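Local coordinates for tumor necrosis factor-inducible gene 6 protein (Homo sapiens, PDB 2PF5) that transfers heavy chains from inter-alpha-inhibitor to hyaluronan during matrix remodelling, its Link module, the part described here, binding hyaluronan and other matrix components, at residues 35-40 against 73-78; 46-51 against 89-94; 30-35 against 51-56; 11-16 against 85-90. All coordinates share one frame; numbering follows the deposited sequence. Where two conformers were deposited one is given.

Contact 1: residues 35-40 against 73-78; sequences QLEAAR and TGIIDY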
loop_
_atom_site.group_PDB
_atom_site.type_symbol
_atom_site.label_atom_id
_atom_site.label_comp_id
_atom_site.label_asym_id
_atom_site.label_seq_id
_atom_site.Cartn_x
_atom_site.Cartn_y
_atom_site.Cartn_z
ATOM N N GLN A 35 -2.222 10.110 1.977
ATOM C CA GLN A 35 -0.783 10.008 2.218
ATOM C C GLN A 35 -0.062 9.421 1.023
ATOM O O GLN A 35 0.967 9.953 0.588
ATOM C CB GLN A 35 -0.460 9.238 3.504
ATOM C CG GLN A 35 -0.731 10.091 4.774
ATOM C CD GLN A 35 -0.902 9.241 6.045
ATOM O OE1 GLN A 35 -0.871 7.991 6.007
ATOM N NE2 GLN A 35 -1.130 9.916 7.159
ATOM N N LEU A 36 -0.589 8.320 0.502
ATOM C CA LEU A 36 -0.044 7.706 -0.691
ATOM C C LEU A 36 -0.071 8.701 -1.863
ATOM O O LEU A 36 0.912 8.777 -2.628
ATOM C CB LEU A 36 -0.813 6.385 -1.040
ATOM C CG LEU A 36 -0.253 5.562 -2.213
ATOM C CD1 LEU A 36 1.209 5.089 -1.957
ATOM C CD2 LEU A 36 -1.193 4.345 -2.536
ATOM N N GLU A 37 -1.171 9.445 -2.001
ATOM C CA GLU A 37 -1.281 10.436 -3.078
ATOM C C GLU A 37 -0.247 11.577 -2.971
ATOM O O GLU A 37 0.362 11.998 -3.992
ATOM C CB GLU A 37 -2.714 10.975 -3.234
ATOM C CG GLU A 37 -2.792 12.195 -4.218
ATOM C CD GLU A 37 -2.419 11.828 -5.676
ATOM O OE1 GLU A 37 -2.311 10.624 -5.991
ATOM O OE2 GLU A 37 -2.241 12.749 -6.508
ATOM N N ALA A 38 -0.096 12.112 -1.759
ATOM C CA ALA A 38 0.934 13.130 -1.487
ATOM C C ALA A 38 2.327 12.566 -1.800
ATOM O O ALA A 38 3.152 13.225 -2.459
ATOM C CB ALA A 38 0.831 13.608 -0.005
ATOM N N ALA A 39 2.599 11.335 -1.369
ATOM C CA ALA A 39 3.898 10.718 -1.710
ATOM C C ALA A 39 4.124 10.649 -3.234
ATOM O O ALA A 39 5.229 10.962 -3.751
ATOM C CB ALA A 39 4.019 9.297 -1.067
ATOM N N ARG A 40 3.071 10.254 -3.953
ATOM C CA ARG A 40 3.123 10.152 -5.416
ATOM C C ARG A 40 3.382 11.510 -6.086
ATOM O O ARG A 40 4.125 11.589 -7.081
ATOM C CB ARG A 40 1.812 9.551 -5.951
ATOM C CG ARG A 40 1.900 9.102 -7.419
ATOM C CD ARG A 40 0.510 8.898 -7.985
ATOM N NE ARG A 40 -0.235 10.160 -7.979
ATOM C CZ ARG A 40 -0.089 11.109 -8.899
ATOM N NH1 ARG A 40 0.749 10.931 -9.927
ATOM N NH2 ARG A 40 -0.790 12.231 -8.800
ATOM N N THR A 73 -1.113 7.979 -15.012
ATOM C CA THR A 73 -0.676 8.638 -13.765
ATOM C C THR A 73 -1.787 8.792 -12.712
ATOM O O THR A 73 -2.961 9.003 -13.044
ATOM C CB THR A 73 0.076 9.981 -13.991
ATOM O OG1 THR A 73 -0.848 11.022 -14.316
ATOM C CG2 THR A 73 1.085 9.861 -15.111
ATOM N N GLY A 74 -1.397 8.681 -11.451
ATOM C CA GLY A 74 -2.326 8.731 -10.347
ATOM C C GLY A 74 -2.203 7.431 -9.581
ATOM O O GLY A 74 -1.365 6.589 -9.902
ATOM N N ILE A 75 -3.027 7.282 -8.551
ATOM C CA ILE A 75 -3.156 6.016 -7.835
ATOM C C ILE A 75 -4.159 5.165 -8.598
ATOM O O ILE A 75 -5.266 5.623 -8.900
ATOM C CB ILE A 75 -3.599 6.242 -6.382
ATOM C CG1 ILE A 75 -2.494 6.995 -5.602
ATOM C CG2 ILE A 75 -3.934 4.866 -5.661
ATOM C CD1 ILE A 75 -2.972 7.469 -4.263
ATOM N N ILE A 76 -3.764 3.945 -8.953
ATOM C CA ILE A 76 -4.687 3.009 -9.590
ATOM C C ILE A 76 -5.475 2.432 -8.413
ATOM O O ILE A 76 -4.878 1.877 -7.484
ATOM C CB ILE A 76 -3.930 1.907 -10.380
ATOM C CG1 ILE A 76 -3.009 2.549 -11.438
ATOM C CG2 ILE A 76 -4.925 0.844 -10.970
ATOM C CD1 ILE A 76 -3.730 3.356 -12.525
ATOM N N ASP A 77 -6.797 2.635 -8.407
ATOM C CA ASP A 77 -7.608 2.266 -7.241
ATOM C C ASP A 77 -8.216 0.860 -7.494
ATOM O O ASP A 77 -8.989 0.694 -8.413
ATOM C CB ASP A 77 -8.719 3.350 -7.039
ATOM C CG ASP A 77 -9.716 3.011 -5.914
ATOM O OD1 ASP A 77 -9.310 2.409 -4.889
ATOM O OD2 ASP A 77 -10.892 3.422 -6.044
ATOM N N TYR A 78 -7.844 -0.141 -6.695
ATOM C CA TYR A 78 -8.523 -1.447 -6.761
ATOM C C TYR A 78 -9.685 -1.475 -5.760
ATOM O O TYR A 78 -10.359 -2.495 -5.594
ATOM C CB TYR A 78 -7.538 -2.580 -6.433
ATOM C CG TYR A 78 -6.571 -2.981 -7.541
ATOM C CD1 TYR A 78 -6.475 -2.268 -8.741
ATOM C CD2 TYR A 78 -5.727 -4.077 -7.358
ATOM C CE1 TYR A 78 -5.591 -2.667 -9.744
ATOM C CE2 TYR A 78 -4.821 -4.460 -8.335
ATOM C CZ TYR A 78 -4.758 -3.761 -9.519
ATOM O OH TYR A 78 -3.864 -4.193 -10.495
HETATM O O HOH W 1 -4.281 9.612 -7.547
#
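In the Link module, helix 33-41 lies against the start of strand 74-80, and here Ile75 pushes its CD1 methyl into the helix surface between Leu36 and Glu37. The ethyl arm of Ile75 carries CD1 to 3.7 Å from CB of Glu37 and 3.9 Å from CG of Leu36, where an apolar tip fits. The short segment axes approach to 8.7 Å and run at 141°, so the strand leads back across the helix roughly antiparallel, in the alpha/beta packing of this fold. Beside this apolar patch, one turn apart on the same helix, Arg40 grips Glu37 side-on in a salt bridge. Its NE donates to OE1 of Glu37 at 2.9 Å and its NH2 to OE2 at 2.8 Å, both acceptors close to the guanidinium plane. The bend at chi3 (63°) turns NE toward that carboxylate, and the clamp holds one guanidinium face over Gly74, whose CA lies 3.4 Å above its plane. The backbone of Gly74, at phi 121°, would drive a CB into the carbonyl O of Thr73, so glycine fits. A water donates to Glu37 OE1 at 2.7 Å and accepts from Ile75 N, while Arg40 NH1 bonds to Ile61 O.

Contact 2: residues 46-51 against 89-94; sequences VCAAGW and DAYCYN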
loop_
_atom_site.group_PDB
_atom_site.type_symbol
_atom_site.label_atom_id
_atom_site.label_comp_id
_atom_site.label_asym_id
_atom_site.label_seq_id
_atom_site.Cartn_x
_atom_site.Cartn_y
_atom_site.Cartn_z
ATOM N N VAL A 46 5.483 2.967 -7.533
ATOM C CA VAL A 46 5.725 1.527 -7.357
ATOM C C VAL A 46 4.655 0.781 -8.168
ATOM O O VAL A 46 3.473 1.033 -7.991
ATOM C CB VAL A 46 5.614 1.063 -5.873
ATOM C CG1 VAL A 46 6.000 -0.405 -5.764
ATOM C CG2 VAL A 46 6.487 1.902 -4.928
ATOM N N CYS A 47 5.078 -0.113 -9.057
ATOM C CA CYS A 47 4.098 -0.869 -9.840
ATOM C C CYS A 47 3.739 -2.175 -9.111
ATOM O O CYS A 47 4.090 -3.259 -9.555
ATOM C CB CYS A 47 4.568 -1.109 -11.278
ATOM S SG CYS A 47 3.179 -1.648 -12.347
ATOM N N ALA A 48 3.059 -2.037 -7.978
ATOM C CA ALA A 48 2.670 -3.182 -7.146
ATOM C C ALA A 48 1.502 -2.802 -6.266
ATOM O O ALA A 48 1.606 -1.897 -5.415
ATOM C CB ALA A 48 3.866 -3.672 -6.284
ATOM N N ALA A 49 0.380 -3.497 -6.453
ATOM C CA ALA A 49 -0.816 -3.212 -5.682
ATOM C C ALA A 49 -0.534 -3.568 -4.218
ATOM O O ALA A 49 0.053 -4.628 -3.932
ATOM C CB ALA A 49 -1.999 -4.043 -6.230
ATOM N N GLY A 50 -0.964 -2.709 -3.309
ATOM C CA GLY A 50 -0.821 -2.954 -1.890
ATOM C C GLY A 50 -2.007 -2.497 -1.072
ATOM O O GLY A 50 -2.676 -1.536 -1.428
ATOM N N TRP A 51 -2.217 -3.164 0.067
ATOM C CA TRP A 51 -3.142 -2.706 1.097
ATOM C C TRP A 51 -2.753 -1.323 1.657
ATOM O O TRP A 51 -1.565 -1.004 1.845
ATOM C CB TRP A 51 -3.195 -3.700 2.267
ATOM C CG TRP A 51 -3.756 -5.066 1.905
ATOM C CD1 TRP A 51 -3.055 -6.233 1.735
ATOM C CD2 TRP A 51 -5.144 -5.388 1.704
ATOM N NE1 TRP A 51 -3.939 -7.267 1.426
ATOM C CE2 TRP A 51 -5.219 -6.764 1.404
ATOM C CE3 TRP A 51 -6.330 -4.635 1.748
ATOM C CZ2 TRP A 51 -6.452 -7.426 1.164
ATOM C CZ3 TRP A 51 -7.562 -5.279 1.473
ATOM C CH2 TRP A 51 -7.603 -6.671 1.197
ATOM N N ASP A 89 0.545 -6.489 -1.567
ATOM C CA ASP A 89 1.642 -5.956 -0.785
ATOM C C ASP A 89 1.069 -4.990 0.264
ATOM O O ASP A 89 -0.131 -5.042 0.587
ATOM C CB ASP A 89 2.678 -5.310 -1.731
ATOM C CG ASP A 89 3.445 -6.337 -2.551
ATOM O OD1 ASP A 89 3.498 -7.548 -2.186
ATOM O OD2 ASP A 89 4.024 -5.926 -3.578
ATOM N N ALA A 90 1.904 -4.087 0.784
ATOM C CA ALA A 90 1.473 -3.125 1.789
ATOM C C ALA A 90 2.093 -1.758 1.482
ATOM O O ALA A 90 3.238 -1.684 1.055
ATOM C CB ALA A 90 1.899 -3.582 3.184
ATOM N N TYR A 91 1.319 -0.703 1.709
ATOM C CA TYR A 91 1.824 0.680 1.716
ATOM C C TYR A 91 1.764 1.190 3.139
ATOM O O TYR A 91 0.680 1.286 3.729
ATOM C CB TYR A 91 1.047 1.592 0.730
ATOM C CG TYR A 91 1.486 1.281 -0.657
ATOM C CD1 TYR A 91 0.714 0.446 -1.466
ATOM C CD2 TYR A 91 2.737 1.735 -1.144
ATOM C CE1 TYR A 91 1.138 0.101 -2.756
ATOM C CE2 TYR A 91 3.180 1.385 -2.422
ATOM C CZ TYR A 91 2.359 0.563 -3.224
ATOM O OH TYR A 91 2.761 0.188 -4.484
ATOM N N CYS A 92 2.945 1.453 3.703
ATOM C CA CYS A 92 3.087 1.900 5.073
ATOM C C CYS A 92 3.366 3.412 5.161
ATOM O O CYS A 92 4.018 4.000 4.291
ATOM C CB CYS A 92 4.264 1.206 5.741
ATOM S SG CYS A 92 4.188 -0.594 5.852
ATOM N N TYR A 93 2.922 3.992 6.267
ATOM C CA TYR A 93 3.271 5.367 6.643
ATOM C C TYR A 93 4.015 5.377 7.988
ATOM O O TYR A 93 3.492 4.906 9.011
ATOM C CB TYR A 93 2.024 6.240 6.708
ATOM C CG TYR A 93 2.376 7.666 7.116
ATOM C CD1 TYR A 93 3.231 8.441 6.316
ATOM C CD2 TYR A 93 1.877 8.230 8.276
ATOM C CE1 TYR A 93 3.593 9.749 6.687
ATOM C CE2 TYR A 93 2.226 9.577 8.663
ATOM C CZ TYR A 93 3.070 10.308 7.827
ATOM O OH TYR A 93 3.451 11.591 8.158
ATOM N N ASN A 94 5.248 5.884 7.974
ATOM C CA ASN A 94 6.033 6.051 9.203
ATOM C C ASN A 94 6.762 7.394 9.092
ATOM O O ASN A 94 7.824 7.433 8.487
ATOM C CB ASN A 94 7.058 4.925 9.328
ATOM C CG ASN A 94 7.658 4.815 10.707
ATOM O OD1 ASN A 94 7.951 5.817 11.370
ATOM N ND2 ASN A 94 7.897 3.592 11.133
#
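Gly50 and Trp51 run parallel to Asp89 and Ala90, joined by backbone bonds from Asp89 N to Ala49 O, from Trp51 N to Asp89 O and from Tyr91 N to Trp51 O. This pairing of strands 50-51 and 89-93 lies near the centre of the Link module, in the mixed sheet of its C-type-lectin-like fold. Glycine fits at position 50 because a CB there would clash with CD1 of Tyr91, whose ring is laid beside the backbone: its CE1 comes 3.6 Å from Gly50 N, near the ring plane. Tyr91 has CG anti to its carbonyl carbon (chi1 -75°); its ring passes Gly50 by the edge and ends at Ala48. Val46 meets this ring tip to tip, its CB 3.3 Å from Tyr91 OH. Tyrosine suits the place because its buried hydroxyl finds a carbonyl acceptor at the end of a ring that reaches the loop before strand 50-51. Asp89 leans the same way, with OD2 3.5 Å from CB of Ala48; its carboxylate is also bonded by Tyr12 N and His4 NE2. Trp51 turns to the other face with Ala90, its CD1 3.4 Å from Asp89 O, while its NE1 bonds to Leu14 O. Tyr91 OH donates to Ala48 O at 2.6 Å, lying in the plane of that carbonyl and making a C=O...O angle of 151°.

Contact 3: residues 30-35 against 51-56; sequences LATYKQ and WMAKGR
The carbonyl O of Ala31 accepts from Ala53 N at 2.7 Å, a nearly straight bond (168° at the hydrogen). The same oxygen lies 3.1 Å from CB of Met52 and 3.5 Å from CB of Ala53, a close fit that favours alanine's small side chain. Met52 holds CG between its backbone N and carbonyl carbon (chi1 74°), and SD, one bond further, comes 3.9 Å from CA of Tyr33. The Met52 and Tyr33 side chains lie side by side, pointing the same way, and the sulfur meets the ring obliquely in a Met-aromatic contact. On the same ring, CD1 of Tyr33 meets CD of Arg56 at 3.9 Å; the guanidinium, bound to Asp77, is turned 83° from the ring plane. Thr32 and Gln35 form a capping box, Gln35 OE1 taking Thr32 N at 3.0 Å; threonine suits the N-cap because its OG1 can accept from Gln35 N in the first turn. The methyls of Leu30 pack on the backbone of Trp51 and Met52. The contact thus joins the start of helix 33-41 to the turn between strands 50-51 and 56-61, with helix 16-25 against Leu30, strand 89-93 against Ala31 and strand 74-80 against Tyr33.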
loop_
_atom_site.group_PDB
_atom_site.type_symbol
_atom_site.label_atom_id
_atom_site.label_comp_id
_atom_site.label_asym_id
_atom_site.label_seq_id
_atom_site.Cartn_x
_atom_site.Cartn_y
_atom_site.Cartn_z
ATOM N N LEU A 30 -0.680 1.499 8.219
ATOM C CA LEU A 30 -0.936 1.536 6.787
ATOM C C LEU A 30 -1.119 2.991 6.376
ATOM O O LEU A 30 -1.759 3.807 7.107
ATOM C CB LEU A 30 -2.192 0.753 6.414
ATOM C CG LEU A 30 -2.029 -0.782 6.527
ATOM C CD1 LEU A 30 -3.450 -1.397 6.563
ATOM C CD2 LEU A 30 -1.155 -1.394 5.413
ATOM N N ALA A 31 -0.571 3.306 5.215
ATOM C CA ALA A 31 -0.721 4.681 4.672
ATOM C C ALA A 31 -2.196 4.902 4.315
ATOM O O ALA A 31 -2.908 3.966 3.851
ATOM C CB ALA A 31 0.166 4.845 3.453
ATOM N N THR A 32 -2.687 6.113 4.525
ATOM C CA THR A 32 -3.965 6.487 3.953
ATOM C C THR A 32 -3.841 6.757 2.452
ATOM O O THR A 32 -2.738 7.003 1.913
ATOM C CB THR A 32 -4.569 7.704 4.637
ATOM O OG1 THR A 32 -3.822 8.877 4.270
ATOM C CG2 THR A 32 -4.582 7.563 6.184
ATOM N N TYR A 33 -4.971 6.729 1.762
ATOM C CA TYR A 33 -4.986 7.141 0.376
ATOM C C TYR A 33 -4.395 8.553 0.195
ATOM O O TYR A 33 -3.629 8.776 -0.728
ATOM C CB TYR A 33 -6.408 7.158 -0.176
ATOM C CG TYR A 33 -6.458 7.524 -1.650
ATOM C CD1 TYR A 33 -6.408 6.525 -2.641
ATOM C CD2 TYR A 33 -6.554 8.867 -2.054
ATOM C CE1 TYR A 33 -6.446 6.850 -3.977
ATOM C CE2 TYR A 33 -6.577 9.221 -3.395
ATOM C CZ TYR A 33 -6.510 8.206 -4.353
ATOM O OH TYR A 33 -6.603 8.548 -5.680
ATOM N N LYS A 34 -4.769 9.496 1.048
ATOM C CA LYS A 34 -4.260 10.875 0.863
ATOM C C LYS A 34 -2.744 10.948 1.069
ATOM O O LYS A 34 -2.076 11.741 0.398
ATOM C CB LYS A 34 -4.975 11.834 1.781
ATOM C CG LYS A 34 -6.392 12.149 1.294
ATOM C CD LYS A 34 -7.128 12.845 2.399
ATOM C CE LYS A 34 -8.436 13.429 1.913
ATOM N NZ LYS A 34 -9.286 13.674 3.110
ATOM N N GLN A 35 -2.222 10.110 1.977
ATOM C CA GLN A 35 -0.783 10.008 2.218
ATOM C C GLN A 35 -0.062 9.421 1.023
ATOM O O GLN A 35 0.967 9.953 0.588
ATOM C CB GLN A 35 -0.460 9.238 3.504
ATOM C CG GLN A 35 -0.731 10.091 4.774
ATOM C CD GLN A 35 -0.902 9.241 6.045
ATOM O OE1 GLN A 35 -0.871 7.991 6.007
ATOM N NE2 GLN A 35 -1.130 9.916 7.159
ATOM N N TRP A 51 -2.217 -3.164 0.067
ATOM C CA TRP A 51 -3.142 -2.706 1.097
ATOM C C TRP A 51 -2.753 -1.323 1.657
ATOM O O TRP A 51 -1.565 -1.004 1.845
ATOM C CB TRP A 51 -3.195 -3.700 2.267
ATOM C CG TRP A 51 -3.756 -5.066 1.905
ATOM C CD1 TRP A 51 -3.055 -6.233 1.735
ATOM C CD2 TRP A 51 -5.144 -5.388 1.704
ATOM N NE1 TRP A 51 -3.939 -7.267 1.426
ATOM C CE2 TRP A 51 -5.219 -6.764 1.404
ATOM C CE3 TRP A 51 -6.330 -4.635 1.748
ATOM C CZ2 TRP A 51 -6.452 -7.426 1.164
ATOM C CZ3 TRP A 51 -7.562 -5.279 1.473
ATOM C CH2 TRP A 51 -7.603 -6.671 1.197
ATOM N N MET A 52 -3.779 -0.536 1.944
ATOM C CA MET A 52 -3.616 0.751 2.606
ATOM C C MET A 52 -4.757 0.945 3.586
ATOM O O MET A 52 -5.565 0.040 3.771
ATOM C CB MET A 52 -3.464 1.886 1.563
ATOM C CG MET A 52 -4.753 2.270 0.853
ATOM S SD MET A 52 -4.523 3.425 -0.556
ATOM C CE MET A 52 -4.046 2.266 -1.756
ATOM N N ALA A 53 -4.834 2.110 4.231
ATOM C CA ALA A 53 -5.821 2.326 5.272
ATOM C C ALA A 53 -7.249 2.024 4.772
ATOM O O ALA A 53 -7.602 2.236 3.604
ATOM C CB ALA A 53 -5.739 3.730 5.813
ATOM N N LYS A 54 -8.052 1.488 5.678
ATOM C CA LYS A 54 -9.466 1.221 5.427
ATOM C C LYS A 54 -9.716 -0.025 4.575
ATOM O O LYS A 54 -10.834 -0.311 4.210
ATOM C CB LYS A 54 -10.154 2.433 4.800
ATOM C CG LYS A 54 -10.354 3.606 5.719
ATOM C CD LYS A 54 -11.190 4.675 5.057
ATOM C CE LYS A 54 -12.674 4.286 5.024
ATOM N NZ LYS A 54 -13.462 4.755 3.824
ATOM N N GLY A 55 -8.652 -0.745 4.257
ATOM C CA GLY A 55 -8.717 -1.886 3.375
ATOM C C GLY A 55 -8.806 -1.601 1.886
ATOM O O GLY A 55 -9.182 -2.455 1.120
ATOM N N ARG A 56 -8.453 -0.393 1.475
ATOM C CA ARG A 56 -8.218 -0.108 0.072
ATOM C C ARG A 56 -6.969 -0.802 -0.466
ATOM O O ARG A 56 -6.035 -1.014 0.269
ATOM C CB ARG A 56 -8.105 1.395 -0.145
ATOM C CG ARG A 56 -8.315 1.829 -1.575
ATOM C CD ARG A 56 -8.470 3.322 -1.766
ATOM N NE ARG A 56 -9.644 3.845 -1.102
ATOM C CZ ARG A 56 -10.865 3.678 -1.546
ATOM N NH1 ARG A 56 -11.067 3.039 -2.675
ATOM N NH2 ARG A 56 -11.881 4.172 -0.879
HETATM O O HOH W 2 -7.273 5.595 2.973
#

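Contact 4: residues 11-16 against 85-90; sequences KYKLTY and SERWDA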
loop_
_atom_site.group_PDB
_atom_site.type_symbol
_atom_site.label_atom_id
_atom_site.label_comp_id
_atom_site.label_asym_id
_atom_site.label_seq_id
_atom_site.Cartn_x
_atom_site.Cartn_y
_atom_site.Cartn_z
ATOM N N LYS A 11 6.148 -11.318 -3.451
ATOM C CA LYS A 11 5.151 -10.379 -3.949
ATOM C C LYS A 11 3.724 -10.930 -3.765
ATOM O O LYS A 11 3.486 -12.124 -4.016
ATOM C CB LYS A 11 5.419 -10.108 -5.441
ATOM C CG LYS A 11 4.461 -9.070 -6.052
ATOM C CD LYS A 11 4.800 -8.797 -7.528
ATOM C CE LYS A 11 4.081 -7.533 -8.005
ATOM N NZ LYS A 11 4.534 -7.191 -9.390
ATOM N N TYR A 12 2.825 -10.059 -3.325
ATOM C CA TYR A 12 1.384 -10.330 -3.146
ATOM C C TYR A 12 1.138 -11.537 -2.234
ATOM O O TYR A 12 0.557 -12.557 -2.645
ATOM C CB TYR A 12 0.654 -10.489 -4.504
ATOM C CG TYR A 12 0.660 -9.258 -5.419
ATOM C CD1 TYR A 12 0.991 -7.974 -4.947
ATOM C CD2 TYR A 12 0.288 -9.380 -6.744
ATOM C CE1 TYR A 12 0.990 -6.868 -5.809
ATOM C CE2 TYR A 12 0.273 -8.294 -7.602
ATOM C CZ TYR A 12 0.602 -7.039 -7.132
ATOM O OH TYR A 12 0.569 -5.991 -8.029
ATOM N N LYS A 13 1.609 -11.428 -0.998
ATOM C CA LYS A 13 1.475 -12.507 -0.042
ATOM C C LYS A 13 0.985 -12.015 1.336
ATOM O O LYS A 13 1.015 -12.768 2.310
ATOM C CB LYS A 13 2.807 -13.279 0.030
ATOM C CG LYS A 13 2.855 -14.437 -0.979
ATOM C CD LYS A 13 4.238 -14.689 -1.488
ATOM C CE LYS A 13 4.234 -15.765 -2.579
ATOM N NZ LYS A 13 3.780 -17.115 -2.109
ATOM N N LEU A 14 0.510 -10.768 1.418
ATOM C CA LEU A 14 -0.030 -10.245 2.676
ATOM C C LEU A 14 -1.541 -10.072 2.624
ATOM O O LEU A 14 -2.063 -9.427 1.722
ATOM C CB LEU A 14 0.596 -8.884 3.072
ATOM C CG LEU A 14 2.122 -8.877 3.263
ATOM C CD1 LEU A 14 2.593 -7.412 3.199
ATOM C CD2 LEU A 14 2.504 -9.494 4.559
ATOM N N THR A 15 -2.241 -10.633 3.618
ATOM C CA THR A 15 -3.660 -10.319 3.810
ATOM C C THR A 15 -3.722 -8.908 4.371
ATOM O O THR A 15 -2.678 -8.340 4.761
ATOM C CB THR A 15 -4.344 -11.278 4.804
ATOM O OG1 THR A 15 -3.725 -11.114 6.088
ATOM C CG2 THR A 15 -4.222 -12.768 4.342
ATOM N N TYR A 16 -4.927 -8.342 4.441
ATOM C CA TYR A 16 -5.104 -7.017 5.008
ATOM C C TYR A 16 -4.559 -6.957 6.438
ATOM O O TYR A 16 -3.814 -6.052 6.787
ATOM C CB TYR A 16 -6.581 -6.596 5.007
ATOM C CG TYR A 16 -6.808 -5.242 5.656
ATOM C CD1 TYR A 16 -6.175 -4.101 5.146
ATOM C CD2 TYR A 16 -7.645 -5.098 6.773
ATOM C CE1 TYR A 16 -6.351 -2.853 5.732
ATOM C CE2 TYR A 16 -7.855 -3.819 7.362
ATOM C CZ TYR A 16 -7.183 -2.716 6.836
ATOM O OH TYR A 16 -7.355 -1.445 7.343
ATOM N N SER A 85 -8.932 -11.358 2.955
ATOM C CA SER A 85 -7.925 -12.422 2.883
ATOM C C SER A 85 -7.257 -12.451 1.504
ATOM O O SER A 85 -6.424 -13.312 1.224
ATOM C CB SER A 85 -8.499 -13.797 3.285
ATOM O OG SER A 85 -9.310 -14.362 2.268
ATOM N N GLU A 86 -7.607 -11.489 0.641
ATOM C CA GLU A 86 -6.851 -11.354 -0.602
ATOM C C GLU A 86 -5.399 -11.056 -0.226
ATOM O O GLU A 86 -5.143 -10.431 0.834
ATOM C CB GLU A 86 -7.406 -10.222 -1.470
ATOM C CG GLU A 86 -8.746 -10.580 -2.166
ATOM C CD GLU A 86 -9.279 -9.422 -3.005
ATOM O OE1 GLU A 86 -8.593 -8.357 -3.064
ATOM O OE2 GLU A 86 -10.382 -9.557 -3.584
ATOM N N ARG A 87 -4.455 -11.467 -1.065
ATOM C CA ARG A 87 -3.015 -11.265 -0.760
ATOM C C ARG A 87 -2.376 -10.245 -1.723
ATOM O O ARG A 87 -2.379 -10.416 -2.940
ATOM C CB ARG A 87 -2.246 -12.599 -0.762
ATOM C CG ARG A 87 -2.764 -13.587 0.283
ATOM C CD ARG A 87 -2.189 -14.950 0.027
ATOM N NE ARG A 87 -1.016 -15.110 0.868
ATOM C CZ ARG A 87 -0.109 -16.077 0.754
ATOM N NH1 ARG A 87 0.895 -16.102 1.614
ATOM N NH2 ARG A 87 -0.180 -16.994 -0.212
ATOM N N TRP A 88 -1.851 -9.169 -1.146
ATOM C CA TRP A 88 -1.297 -8.063 -1.913
ATOM C C TRP A 88 -0.015 -7.637 -1.190
ATOM O O TRP A 88 0.440 -8.306 -0.270
ATOM C CB TRP A 88 -2.289 -6.896 -1.950
ATOM C CG TRP A 88 -3.624 -7.192 -2.702
ATOM C CD1 TRP A 88 -4.869 -7.365 -2.146
ATOM C CD2 TRP A 88 -3.794 -7.343 -4.118
ATOM N NE1 TRP A 88 -5.817 -7.578 -3.138
ATOM C CE2 TRP A 88 -5.182 -7.578 -4.355
ATOM C CE3 TRP A 88 -2.919 -7.285 -5.215
ATOM C CZ2 TRP A 88 -5.705 -7.742 -5.647
ATOM C CZ3 TRP A 88 -3.432 -7.470 -6.501
ATOM C CH2 TRP A 88 -4.822 -7.686 -6.708
ATOM N N ASP A 89 0.545 -6.489 -1.567
ATOM C CA ASP A 89 1.642 -5.956 -0.785
ATOM C C ASP A 89 1.069 -4.990 0.264
ATOM O O ASP A 89 -0.131 -5.042 0.587
ATOM C CB ASP A 89 2.678 -5.310 -1.731
ATOM C CG ASP A 89 3.445 -6.337 -2.551
ATOM O OD1 ASP A 89 3.498 -7.548 -2.186
ATOM O OD2 ASP A 89 4.024 -5.926 -3.578
ATOM N N ALA A 90 1.904 -4.087 0.784
ATOM C CA ALA A 90 1.473 -3.125 1.789
ATOM C C ALA A 90 2.093 -1.758 1.482
ATOM O O ALA A 90 3.238 -1.684 1.055
ATOM C CB ALA A 90 1.899 -3.582 3.184
HETATM O O HOH W 3 3.765 -9.348 -0.385
HETATM O O HOH W 4 -1.098 -14.702 3.885
#
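Tyr12 and Trp88 form the tightly packed part of this contact, a T-shaped pair with ring planes at 73° in which the indole edge points at the tyrosine face. CE3 of Trp88 sits 3.8 Å above the Tyr12 ring, over its centre, while CE of Lys11 covers the opposite face, offset toward the rim. Both ends are anchored: Trp88 NE1 donates in its ring plane to OE1 of Glu86 at 2.9 Å, an oxygen shared with Arg81, and Tyr12 OH bonds to Ala49 N. The bond between Tyr12 N and Asp89 OD1, 2.8 Å long, comes in from above the carboxylate plane, and a water bonds to the same oxygen. Next to the aromatics, Leu14 and Trp88 make a single antiparallel bridge, a hydrogen-bonded pair. It ties the loop leading into helix 16-25 to the chain entering strand 89-93 of the Link module. The branched end of Leu14 lets CD1 reach CB of the small, equally buried Ala90 at 3.9 Å. The solvent side is looser. There Arg87 is bent at chi3 (96°), which turns NE aside; CG of Lys13 lies over one face of its guanidinium, while its NE and NH1 each bond Lys13 O only weakly. A water also donates to that oxygen. Arg87 is exposed and Lys13 partly so, and screening probably eases the 4.4 Å between Lys13 NZ and Arg87 NH2.

Contact 2 is the buried centre, where backbone pairing and a buried tyrosine hydroxyl do the work; contact 1 lies at the surface, with a salt bridge inside the helix, a bridging water and one isoleucine. Contacts 3 and 4 are partly buried and stand between these extremes. Contacts 1 and 3 share helix 33-41 and are tied by the salt bridge of Asp77 with Arg56, whereas contacts 2 and 4 share Asp89 and Ala90 of strand 89-93. Trp51 belongs to contacts 2 and 3, and its NE1 reaches Leu14 O of contact 4. Aromatic stacking marks contact 4, sulfur and helix capping contact 3. Contacts 1 and 4 lie on opposite sides of the chain's centre, yet Tyr78 meets Trp88.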